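Organophosphorus hydrolase (Pseudomonas pseudoalcaligenes, PDB 4LE6) probably hydrolyses phosphotriesters such as aryl dialkyl phosphates, as a two-zinc enzyme of the metallo-beta-lactamase superfamily. Local coordinates at residues L288-A293 with G301-E306; P296-G301 with V313-S318. All blocks are in the same frame, centred on the assembly; numbering follows the deposited sequence. Where two conformers were deposited one is given.

Interaction 1 (L288-A293 with G301-E306); sequences LWVAGA and GHVRKE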
ATOM      1  N   LEU A 288       0.838 -17.202  -7.552  1.00 28.87           N
ATOM      2  CA  LEU A 288       1.348 -17.280  -6.188  1.00 33.25           C
ATOM      3  C   LEU A 288       1.540 -15.882  -5.654  1.00 26.52           C
ATOM      4  O   LEU A 288       1.602 -14.918  -6.417  1.00 22.30           O
ATOM      5  CB  LEU A 288       2.635 -18.092  -6.107  1.00 42.88           C
ATOM      6  CG  LEU A 288       3.707 -17.829  -7.157  1.00 47.09           C
ATOM      7  CD1 LEU A 288       4.413 -16.510  -6.897  1.00 55.38           C
ATOM      8  CD2 LEU A 288       4.688 -18.983  -7.173  1.00 40.32           C
ATOM      9  N   TRP A 289       1.583 -15.762  -4.336  1.00 21.75           N
ATOM     10  CA  TRP A 289       1.913 -14.491  -3.722  1.00 21.35           C
ATOM     11  C   TRP A 289       3.418 -14.280  -3.894  1.00 24.20           C
ATOM     12  O   TRP A 289       4.202 -15.231  -3.856  1.00 27.18           O
ATOM     13  CB  TRP A 289       1.586 -14.495  -2.231  1.00 20.14           C
ATOM     14  CG  TRP A 289       0.138 -14.461  -1.876  1.00 26.96           C
ATOM     15  CD1 TRP A 289      -0.653 -15.522  -1.557  1.00 28.32           C
ATOM     16  CD2 TRP A 289      -0.691 -13.293  -1.763  1.00 30.48           C
ATOM     17  NE1 TRP A 289      -1.923 -15.091  -1.254  1.00 28.85           N
ATOM     18  CE2 TRP A 289      -1.976 -13.730  -1.380  1.00 29.63           C
ATOM     19  CE3 TRP A 289      -0.470 -11.927  -1.948  1.00 31.84           C
ATOM     20  CZ2 TRP A 289      -3.041 -12.845  -1.180  1.00 29.23           C
ATOM     21  CZ3 TRP A 289      -1.523 -11.051  -1.757  1.00 32.57           C
ATOM     22  CH2 TRP A 289      -2.792 -11.512  -1.375  1.00 30.37           C
ATOM     23  N   VAL A 290       3.819 -13.027  -4.033  1.00 22.48           N
ATOM     24  CA  VAL A 290       5.218 -12.671  -4.162  1.00 20.13           C
ATOM     25  C   VAL A 290       5.576 -11.685  -3.051  1.00 20.57           C
ATOM     26  O   VAL A 290       4.767 -10.821  -2.702  1.00 20.63           O
ATOM     27  CB  VAL A 290       5.471 -12.068  -5.547  1.00 18.54           C
ATOM     28  CG1 VAL A 290       6.808 -11.366  -5.606  1.00 20.42           C
ATOM     29  CG2 VAL A 290       5.386 -13.171  -6.617  1.00 23.63           C
ATOM     30  N   ALA A 291       6.770 -11.849  -2.487  1.00 22.10           N
ATOM     31  CA  ALA A 291       7.339 -10.901  -1.525  1.00 21.11           C
ATOM     32  C   ALA A 291       8.688 -10.431  -2.078  1.00 20.33           C
ATOM     33  O   ALA A 291       9.634 -11.233  -2.164  1.00 20.20           O
ATOM     34  CB  ALA A 291       7.516 -11.571  -0.170  1.00 21.62           C
ATOM     35  N   GLY A 292       8.770  -9.156  -2.470  1.00 23.25           N
ATOM     36  CA  GLY A 292       9.898  -8.659  -3.243  1.00 18.19           C
ATOM     37  C   GLY A 292      10.695  -7.587  -2.535  1.00 17.83           C
ATOM     38  O   GLY A 292      10.186  -6.508  -2.194  1.00 18.81           O
ATOM     39  N   ALA A 293      11.982  -7.857  -2.382  1.00 17.74           N
ATOM     40  CA  ALA A 293      12.863  -7.018  -1.588  1.00 18.64           C
ATOM     41  C   ALA A 293      12.864  -5.561  -2.015  1.00 20.66           C
ATOM     42  O   ALA A 293      13.104  -4.664  -1.192  1.00 17.87           O
ATOM     43  CB  ALA A 293      14.272  -7.565  -1.637  1.00 21.20           C
ATOM     44  N   GLY A 301       2.098  -9.084  -3.120  1.00 19.18           N
ATOM     45  CA  GLY A 301       1.115  -8.993  -4.173  1.00 19.73           C
ATOM     46  C   GLY A 301       1.218 -10.133  -5.155  1.00 21.76           C
ATOM     47  O   GLY A 301       1.840 -11.144  -4.854  1.00 23.70           O
ATOM     48  N   HIS A 302       0.605  -9.958  -6.325  1.00 20.85           N
ATOM     49  CA  HIS A 302       0.602 -10.986  -7.356  1.00 22.53           C
ATOM     50  C   HIS A 302       1.124 -10.407  -8.644  1.00 24.71           C
ATOM     51  O   HIS A 302       1.137  -9.187  -8.837  1.00 22.41           O
ATOM     52  CB  HIS A 302      -0.805 -11.512  -7.628  1.00 24.53           C
ATOM     53  CG  HIS A 302      -1.423 -12.229  -6.475  1.00 26.14           C
ATOM     54  ND1 HIS A 302      -2.074 -11.571  -5.454  1.00 23.85           N
ATOM     55  CD2 HIS A 302      -1.496 -13.547  -6.179  1.00 26.76           C
ATOM     56  CE1 HIS A 302      -2.525 -12.454  -4.581  1.00 24.76           C
ATOM     57  NE2 HIS A 302      -2.184 -13.662  -4.996  1.00 27.71           N
ATOM     58  N   VAL A 303       1.548 -11.306  -9.522  1.00 25.20           N
ATOM     59  CA  VAL A 303       1.982 -10.958 -10.866  1.00 25.59           C
ATOM     60  C   VAL A 303       0.909 -11.375 -11.856  1.00 25.57           C
ATOM     61  O   VAL A 303       0.448 -12.517 -11.825  1.00 24.85           O
ATOM     62  CB  VAL A 303       3.265 -11.726 -11.245  1.00 22.66           C
ATOM     63  CG1 VAL A 303       3.754 -11.297 -12.628  1.00 25.11           C
ATOM     64  CG2 VAL A 303       4.332 -11.493 -10.215  1.00 21.70           C
ATOM     65  N   ARG A 304       0.547 -10.455 -12.747  1.00 25.31           N
ATOM     66  CA  ARG A 304      -0.435 -10.710 -13.784  1.00 24.56           C
ATOM     67  C   ARG A 304       0.260 -10.637 -15.131  1.00 25.62           C
ATOM     68  O   ARG A 304       1.098  -9.760 -15.368  1.00 27.73           O
ATOM     69  CB  ARG A 304      -1.543  -9.657 -13.724  1.00 25.75           C
ATOM     70  CG  ARG A 304      -2.589  -9.750 -14.829  1.00 30.66           C
ATOM     71  CD  ARG A 304      -3.696  -8.686 -14.657  1.00 29.86           C
ATOM     72  NE  ARG A 304      -3.244  -7.353 -15.059  1.00 26.87           N
ATOM     73  CZ  ARG A 304      -3.332  -6.243 -14.326  1.00 24.67           C
ATOM     74  NH1 ARG A 304      -3.877  -6.240 -13.122  1.00 23.98           N
ATOM     75  NH2 ARG A 304      -2.868  -5.111 -14.824  1.00 24.90           N
ATOM     76  N   LYS A 305      -0.092 -11.557 -16.019  1.00 25.65           N
ATOM     77  CA  LYS A 305       0.446 -11.522 -17.359  0.53 26.63           C
ATOM     78  C   LYS A 305      -0.356 -10.528 -18.198  1.00 27.45           C
ATOM     79  O   LYS A 305      -1.580 -10.524 -18.163  1.00 28.78           O
ATOM     80  CB  LYS A 305       0.396 -12.906 -18.000  0.53 28.62           C
ATOM     81  CG  LYS A 305       1.151 -12.961 -19.316  0.53 29.79           C
ATOM     82  CD  LYS A 305       1.008 -14.299 -20.018  0.53 29.83           C
ATOM     83  CE  LYS A 305       1.790 -14.309 -21.313  0.53 30.78           C
ATOM     84  NZ  LYS A 305       1.282 -13.267 -22.254  0.53 31.80           N
ATOM     85  N   GLU A 306       0.350  -9.667 -18.927  1.00 27.71           N
ATOM     86  CA  GLU A 306      -0.266  -8.726 -19.855  1.00 28.63           C
ATOM     87  C   GLU A 306      -0.018  -9.227 -21.278  1.00 31.65           C
ATOM     88  O   GLU A 306       0.695 -10.205 -21.459  1.00 33.52           O
ATOM     89  CB  GLU A 306       0.346  -7.345 -19.675  1.00 30.41           C
ATOM     90  CG  GLU A 306       0.000  -6.683 -18.346  1.00 29.89           C
ATOM     91  CD  GLU A 306      -1.435  -6.187 -18.293  1.00 33.90           C
ATOM     92  OE1 GLU A 306      -1.934  -5.641 -19.305  1.00 39.61           O
ATOM     93  OE2 GLU A 306      -2.080  -6.347 -17.236  1.00 34.16           O
TER
HETATM   94  O   HOH W   1       1.150 -14.016  -8.954  1.00 25.07           O

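Interaction 2 (P296-G301 with V313-S318); sequences PFPGLG and VPVEFS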
ATOM      1  N   PRO A 296       7.544  -1.821  -3.873  1.00 17.63           N
ATOM      2  CA  PRO A 296       7.020  -0.843  -2.912  1.00 18.25           C
ATOM      3  C   PRO A 296       6.456  -1.546  -1.690  1.00 17.98           C
ATOM      4  O   PRO A 296       5.704  -2.511  -1.822  1.00 18.28           O
ATOM      5  CB  PRO A 296       5.942  -0.118  -3.707  1.00 17.88           C
ATOM      6  CG  PRO A 296       6.353  -0.284  -5.140  1.00 19.67           C
ATOM      7  CD  PRO A 296       6.908  -1.668  -5.192  1.00 18.83           C
ATOM      8  N   PHE A 297       6.896  -1.118  -0.515  1.00 20.80           N
ATOM      9  CA  PHE A 297       6.575  -1.808   0.729  1.00 22.06           C
ATOM     10  C   PHE A 297       5.061  -1.835   0.887  1.00 20.81           C
ATOM     11  O   PHE A 297       4.406  -0.833   0.571  1.00 20.05           O
ATOM     12  CB  PHE A 297       7.208  -1.051   1.906  1.00 20.94           C
ATOM     13  CG  PHE A 297       6.869  -1.633   3.217  1.00 19.79           C
ATOM     14  CD1 PHE A 297       7.593  -2.700   3.713  1.00 17.53           C
ATOM     15  CD2 PHE A 297       5.790  -1.151   3.945  1.00 21.30           C
ATOM     16  CE1 PHE A 297       7.256  -3.283   4.918  1.00 17.45           C
ATOM     17  CE2 PHE A 297       5.453  -1.729   5.151  1.00 20.75           C
ATOM     18  CZ  PHE A 297       6.191  -2.801   5.635  1.00 16.49           C
ATOM     19  N   PRO A 298       4.497  -2.932   1.421  1.00 16.72           N
ATOM     20  CA  PRO A 298       5.068  -4.155   2.001  1.00 17.44           C
ATOM     21  C   PRO A 298       5.669  -5.148   0.993  1.00 20.30           C
ATOM     22  O   PRO A 298       6.197  -6.180   1.390  1.00 19.46           O
ATOM     23  CB  PRO A 298       3.869  -4.788   2.718  1.00 16.15           C
ATOM     24  CG  PRO A 298       2.702  -4.327   1.973  1.00 16.32           C
ATOM     25  CD  PRO A 298       3.025  -2.926   1.524  1.00 16.37           C
ATOM     26  N   GLY A 299       5.587  -4.847  -0.291  1.00 18.10           N
ATOM     27  CA  GLY A 299       6.211  -5.691  -1.295  1.00 19.11           C
ATOM     28  C   GLY A 299       5.460  -6.984  -1.549  1.00 21.26           C
ATOM     29  O   GLY A 299       6.004  -7.923  -2.135  1.00 22.31           O
ATOM     30  N   LEU A 300       4.206  -7.027  -1.114  1.00 21.41           N
ATOM     31  CA  LEU A 300       3.372  -8.222  -1.228  1.00 19.38           C
ATOM     32  C   LEU A 300       2.322  -8.047  -2.320  1.00 21.35           C
ATOM     33  O   LEU A 300       1.710  -6.991  -2.431  1.00 19.59           O
ATOM     34  CB  LEU A 300       2.671  -8.497   0.089  1.00 20.80           C
ATOM     35  CG  LEU A 300       3.593  -8.918   1.224  1.00 22.54           C
ATOM     36  CD1 LEU A 300       2.853  -8.823   2.552  1.00 21.35           C
ATOM     37  CD2 LEU A 300       4.097 -10.333   0.972  1.00 25.61           C
ATOM     38  N   GLY A 301       2.098  -9.084  -3.120  1.00 19.18           N
ATOM     39  CA  GLY A 301       1.115  -8.993  -4.173  1.00 19.73           C
ATOM     40  C   GLY A 301       1.218 -10.133  -5.155  1.00 21.76           C
ATOM     41  O   GLY A 301       1.840 -11.144  -4.854  1.00 23.70           O
ATOM     42  N   VAL A 313       0.432  -6.456  -8.913  1.00 22.02           N
ATOM     43  CA  VAL A 313      -0.809  -6.120  -8.238  1.00 21.57           C
ATOM     44  C   VAL A 313      -0.568  -6.217  -6.742  1.00 23.00           C
ATOM     45  O   VAL A 313      -0.475  -7.320  -6.191  1.00 23.55           O
ATOM     46  CB  VAL A 313      -1.969  -7.039  -8.655  1.00 23.05           C
ATOM     47  CG1 VAL A 313      -3.261  -6.622  -7.935  1.00 23.11           C
ATOM     48  CG2 VAL A 313      -2.175  -6.964 -10.159  1.00 25.84           C
ATOM     49  N   PRO A 314      -0.421  -5.058  -6.077  1.00 23.58           N
ATOM     50  CA  PRO A 314      -0.118  -5.099  -4.643  1.00 23.08           C
ATOM     51  C   PRO A 314      -1.329  -5.521  -3.831  1.00 23.42           C
ATOM     52  O   PRO A 314      -2.465  -5.245  -4.214  1.00 19.61           O
ATOM     53  CB  PRO A 314       0.257  -3.654  -4.317  1.00 21.00           C
ATOM     54  CG  PRO A 314      -0.455  -2.821  -5.378  1.00 23.25           C
ATOM     55  CD  PRO A 314      -0.550  -3.682  -6.593  1.00 25.19           C
ATOM     56  N   VAL A 315      -1.082  -6.193  -2.717  1.00 20.13           N
ATOM     57  CA  VAL A 315      -2.149  -6.575  -1.820  1.00 22.11           C
ATOM     58  C   VAL A 315      -2.866  -5.327  -1.319  1.00 22.94           C
ATOM     59  O   VAL A 315      -2.269  -4.246  -1.182  1.00 20.84           O
ATOM     60  CB  VAL A 315      -1.595  -7.378  -0.627  1.00 21.05           C
ATOM     61  CG1 VAL A 315      -0.731  -6.500   0.232  1.00 20.11           C
ATOM     62  CG2 VAL A 315      -2.716  -8.006   0.175  1.00 26.12           C
ATOM     63  N   GLU A 316      -4.152  -5.479  -1.050  1.00 20.25           N
ATOM     64  CA  GLU A 316      -4.934  -4.396  -0.481  1.00 18.59           C
ATOM     65  C   GLU A 316      -4.888  -4.486   1.037  1.00 20.77           C
ATOM     66  O   GLU A 316      -5.110  -5.550   1.604  1.00 23.47           O
ATOM     67  CB  GLU A 316      -6.372  -4.464  -0.997  1.00 19.56           C
ATOM     68  CG  GLU A 316      -6.450  -4.268  -2.513  1.00 20.42           C
ATOM     69  CD  GLU A 316      -7.858  -4.342  -3.067  1.00 23.56           C
ATOM     70  OE1 GLU A 316      -8.791  -3.827  -2.416  1.00 25.34           O
ATOM     71  OE2 GLU A 316      -8.038  -4.926  -4.164  1.00 24.43           O
ATOM     72  N   PHE A 317      -4.603  -3.359   1.690  1.00 19.83           N
ATOM     73  CA  PHE A 317      -4.514  -3.310   3.137  1.00 19.50           C
ATOM     74  C   PHE A 317      -5.734  -3.967   3.800  1.00 19.12           C
ATOM     75  O   PHE A 317      -6.886  -3.660   3.455  1.00 18.94           O
ATOM     76  CB  PHE A 317      -4.407  -1.855   3.569  1.00 23.11           C
ATOM     77  CG  PHE A 317      -4.138  -1.680   5.034  1.00 24.95           C
ATOM     78  CD1 PHE A 317      -5.173  -1.687   5.949  1.00 27.92           C
ATOM     79  CD2 PHE A 317      -2.848  -1.486   5.491  1.00 23.76           C
ATOM     80  CE1 PHE A 317      -4.924  -1.519   7.294  1.00 25.41           C
ATOM     81  CE2 PHE A 317      -2.597  -1.326   6.843  1.00 22.34           C
ATOM     82  CZ  PHE A 317      -3.636  -1.344   7.741  1.00 21.50           C
ATOM     83  N   SER A 318      -5.481  -4.873   4.742  1.00 18.51           N
ATOM     84  CA  SER A 318      -6.546  -5.605   5.414  1.00 19.01           C
ATOM     85  C   SER A 318      -6.072  -6.127   6.752  1.00 21.65           C
ATOM     86  O   SER A 318      -4.933  -6.560   6.884  1.00 19.96           O
ATOM     87  CB  SER A 318      -6.978  -6.811   4.575  1.00 21.46           C
ATOM     88  OG  SER A 318      -7.955  -7.584   5.257  1.00 21.52           O
TER

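Interaction 1 (L288-A293 with G301-E306)
Gly301 faces Val290 in an antiparallel hydrogen-bonded pair. Val290 N donates to Gly301 O at 2.9 Å, arriving almost in line with the carbonyl, and Gly301 N returns a longer bond of 3.2 Å to Val290 O, in that carbonyl's plane. Gly301 O also receives a CA-H contact from Trp289. The two segments share a single bridge, consistent with the steep 109° between the short strands 289-292 and 301-305.

At His302, aromatic contact takes over. Its CG stands anti to the carbonyl carbon (chi1 -65°), as does that of Trp289, and the imidazole comes in over one indole face. CE1 leads, 3.1 Å above the indole plane and shifted toward the rim, with CZ3 of Trp289 the nearest atom to His302 CE1 at 3.3 Å. The planes meet at 44°, an oblique pairing. Another carbon of the imidazole, His302 CD2, lies 3.4 Å from Leu288 O.

By Val303 the backbones have parted enough for a water to bridge them: it accepts from Val303 N at 2.8 Å and donates to Leu288 O at 2.7 Å. Val303 CG2 still reaches Val290 CG2 at 4.1 Å, the two methyls meeting where the valine side chains cross.

Phe78 of the second subunit stacks on the His302 ring, so the histidine links Trp289 to the dimer interface, where Arg304 NH1 also forms a hydrogen bond to Arg76 O of that subunit. Within the chain, this hairpin forms part of one of the two large mixed sheets of the alpha-beta/beta-alpha sandwich: strand 289-292 lies between strands 240-246 and 300-305, Ala283 of helix 269-286 packs against Leu288, Val290 and Val303, and Trp289 rests on Gln240 and Leu242.

Interaction 2 (P296-G301 with V313-S318)
Val315 holds CG1 between its backbone N and carbonyl carbon (chi1 67°), which turns this methyl onto Leu300. There CG1 of Val315 touches Leu300 CB at 3.9 Å and sits 3.6 Å from Leu300 O. The same methyl meets the ring of Pro298 more loosely, with Val315 CG1 4.4 Å from Pro298 CG.

Leu300 O is the polar focus. Val315 N donates to it at 2.9 Å in a nearly straight bond (169° at the hydrogen), although the donor is tilted 31° from the carbonyl plane, and Pro314 adds a CA-H contact. One residue along, Gly301 and Pro314 form an antiparallel non-hydrogen-bonded pair, a position that asks no N-H of the proline. With no side chain at Gly301 the backbones close to 4.1 Å between Gly301 CA and Pro314 CA, and Gly301 CA comes 3.1 Å from Val313 O.

Before the strand, a cis peptide bond precedes Pro298 and the chain turns, with a weak bond from Gly299 N to Pro296 O. Phe297 meets Phe317 of the second subunit. The contact lies at the open end of the hairpin formed by strands 300-305 and 310-314, the latter an outermost strand of the sheet within the chain. Here Tyr38 of strand 37-42 touches Pro298, Leu300 and Val315, and Val315 packs on Trp289 of strand 289-292.

Interactions 1 and 2 lie on successive strand pairs of one sheet, their centres about 9 Å apart, and share Gly301, which bridges to Val290 on one strand and to Pro314 on the other. Two probable hydrogen bonds join them further: His302 O to Val313 N at 2.8 Å and Gly292 N to Gly299 O at 3.0 Å. Val290 O also lies 3.8 Å from Leu300 CD2. Segment 288-293 leads directly to the zinc ligand His294, whose side chain is about 10 Å from that of Val290; a bound zinc is about 14 Å from the latter. Interaction 2 lies away from the zinc site, and both reach the second subunit.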